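Local coordinates for protein protease Do-like 2, chloroplastic (Arabidopsis thaliana, PDB 4FLN) that is a chloroplast serine protease that performs the primary cleavage of the photodamaged D1 protein of photosystem II, at residues P60-P65 and P382-L387. Residues are numbered along the deposited sequence; the frame is centred on the assembly and turned at random.
Sequences PDYSLP and PLSEPL
The pyrrolidine of P386, at the start of a helix, crosses the ring of Y62 obliquely and sets its CB over one face. P386 CB sits above the middle of the ring, 3.5 Å from the centroid of the Y62 ring and 12° off its normal, a CH-pi contact; P386 CG lies near Y62 CZ. Proline suits the first turn of a helix, where its missing N-H costs no bond, and its rigid ring presents CB-H to the pi face. Y62 CG stands anti to its own carbonyl carbon (chi1 -57°), which carries the ring out to the helix. At the root of the ring, L387, with CG anti to its backbone N (chi1 -180°), brings CD1 to 3.8 Å from Y62 CB; leucine's branched end packs beside the peptide joining Y62 and S63. S384 is the N-cap, its short hydroxyl reaching back so that OG accepts a weak bond from L387 N, 3.3 Å long, and comes obliquely near the tyrosine ring. An Asx motif shapes the loop: aspartate's short carboxylate lets D61 OD2 accept from L64 N, three residues on.

Polar grips flank this apolar contact: E390, farther along helix 385-391, accepts from the backbone N atoms of Y62 and S63, and S63 OG bonds to E391. The loop between protease strands 50-57 and 72-82 thus docks on the second PDZ domain of its own chain, where L387 also packs against strands 378-382 and 417-422.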
loop_
_atom_site.group_PDB
_atom_site.type_symbol
_atom_site.label_atom_id
_atom_site.label_comp_id
_atom_site.label_asym_id
_atom_site.label_seq_id
_atom_site.Cartn_x
_atom_site.Cartn_y
_atom_site.Cartn_z
ATOM N N PRO B 60 -8.018 -29.163 11.424
ATOM C CA PRO B 60 -7.198 -29.945 10.497
ATOM C C PRO B 60 -6.641 -29.041 9.412
ATOM O O PRO B 60 -7.267 -28.039 9.083
ATOM C CB PRO B 60 -8.211 -30.907 9.886
ATOM C CG PRO B 60 -9.461 -30.113 9.846
ATOM C CD PRO B 60 -9.448 -29.235 11.079
ATOM N N ASP B 61 -5.489 -29.387 8.858
ATOM C CA ASP B 61 -4.964 -28.679 7.705
ATOM C C ASP B 61 -5.543 -29.378 6.478
ATOM O O ASP B 61 -5.453 -30.594 6.368
ATOM C CB ASP B 61 -3.435 -28.761 7.716
ATOM C CG ASP B 61 -2.789 -28.096 6.507
ATOM O OD1 ASP B 61 -2.279 -26.966 6.650
ATOM O OD2 ASP B 61 -2.763 -28.711 5.417
ATOM N N TYR B 62 -6.168 -28.637 5.569
ATOM C CA TYR B 62 -6.731 -29.260 4.364
ATOM C C TYR B 62 -5.700 -29.490 3.260
ATOM O O TYR B 62 -5.761 -30.483 2.523
ATOM C CB TYR B 62 -7.934 -28.465 3.853
ATOM C CG TYR B 62 -8.994 -28.334 4.911
ATOM C CD1 TYR B 62 -10.060 -29.220 4.971
ATOM C CD2 TYR B 62 -8.904 -27.350 5.884
ATOM C CE1 TYR B 62 -11.019 -29.113 5.956
ATOM C CE2 TYR B 62 -9.856 -27.235 6.870
ATOM C CZ TYR B 62 -10.909 -28.119 6.904
ATOM O OH TYR B 62 -11.855 -27.993 7.887
ATOM N N SER B 63 -4.760 -28.557 3.159
ATOM C CA SER B 63 -3.681 -28.641 2.192
ATOM C C SER B 63 -2.906 -29.929 2.403
ATOM O O SER B 63 -2.608 -30.649 1.452
ATOM C CB SER B 63 -2.764 -27.430 2.334
ATOM O OG SER B 63 -3.495 -26.225 2.172
ATOM N N LEU B 64 -2.591 -30.220 3.660
ATOM C CA LEU B 64 -1.949 -31.479 4.026
ATOM C C LEU B 64 -2.840 -32.216 5.036
ATOM O O LEU B 64 -2.685 -32.027 6.244
ATOM C CB LEU B 64 -0.578 -31.205 4.652
ATOM C CG LEU B 64 0.340 -30.163 3.998
ATOM C CD1 LEU B 64 1.331 -29.600 5.013
ATOM C CD2 LEU B 64 1.067 -30.736 2.789
ATOM N N PRO B 65 -3.796 -33.037 4.557
ATOM C CA PRO B 65 -4.747 -33.500 5.574
ATOM C C PRO B 65 -4.404 -34.797 6.315
ATOM O O PRO B 65 -5.329 -35.533 6.659
ATOM C CB PRO B 65 -5.992 -33.765 4.735
ATOM C CG PRO B 65 -5.433 -34.248 3.421
ATOM C CD PRO B 65 -4.171 -33.465 3.197
ATOM N N PRO B 382 -11.069 -34.615 -1.429
ATOM C CA PRO B 382 -12.245 -33.942 -1.980
ATOM C C PRO B 382 -12.037 -32.428 -1.951
ATOM O O PRO B 382 -11.410 -31.893 -1.036
ATOM C CB PRO B 382 -13.368 -34.363 -1.028
ATOM C CG PRO B 382 -12.838 -35.541 -0.290
ATOM C CD PRO B 382 -11.376 -35.280 -0.156
ATOM N N LEU B 383 -12.525 -31.751 -2.979
ATOM C CA LEU B 383 -12.464 -30.308 -3.032
ATOM C C LEU B 383 -13.445 -29.794 -1.989
ATOM O O LEU B 383 -14.572 -30.288 -1.880
ATOM C CB LEU B 383 -12.868 -29.829 -4.428
ATOM C CG LEU B 383 -12.285 -28.570 -5.080
ATOM C CD1 LEU B 383 -13.402 -27.815 -5.763
ATOM C CD2 LEU B 383 -11.558 -27.677 -4.104
ATOM N N SER B 384 -13.011 -28.819 -1.204
ATOM C CA SER B 384 -13.880 -28.206 -0.211
ATOM C C SER B 384 -13.584 -26.716 -0.136
ATOM O O SER B 384 -12.543 -26.260 -0.595
ATOM C CB SER B 384 -13.696 -28.867 1.160
ATOM O OG SER B 384 -12.437 -28.552 1.732
ATOM N N GLU B 385 -14.494 -25.949 0.443
ATOM C CA GLU B 385 -14.260 -24.520 0.548
ATOM C C GLU B 385 -13.016 -24.192 1.393
ATOM O O GLU B 385 -12.156 -23.412 0.969
ATOM C CB GLU B 385 -15.508 -23.798 1.048
ATOM C CG GLU B 385 -15.967 -22.692 0.104
ATOM C CD GLU B 385 -16.555 -23.220 -1.203
ATOM O OE1 GLU B 385 -17.314 -24.216 -1.161
ATOM O OE2 GLU B 385 -16.262 -22.635 -2.273
ATOM N N PRO B 386 -12.903 -24.805 2.582
ATOM C CA PRO B 386 -11.711 -24.615 3.416
ATOM C C PRO B 386 -10.415 -24.878 2.652
ATOM O O PRO B 386 -9.470 -24.102 2.799
ATOM C CB PRO B 386 -11.885 -25.661 4.508
ATOM C CG PRO B 386 -13.348 -25.852 4.613
ATOM C CD PRO B 386 -13.888 -25.691 3.221
ATOM N N LEU B 387 -10.368 -25.942 1.851
ATOM C CA LEU B 387 -9.170 -26.233 1.058
ATOM C C LEU B 387 -8.833 -25.069 0.122
ATOM O O LEU B 387 -7.697 -24.605 0.068
ATOM C CB LEU B 387 -9.337 -27.532 0.255
ATOM C CG LEU B 387 -8.146 -27.953 -0.615
ATOM C CD1 LEU B 387 -6.880 -27.876 0.202
ATOM C CD2 LEU B 387 -8.341 -29.365 -1.159
#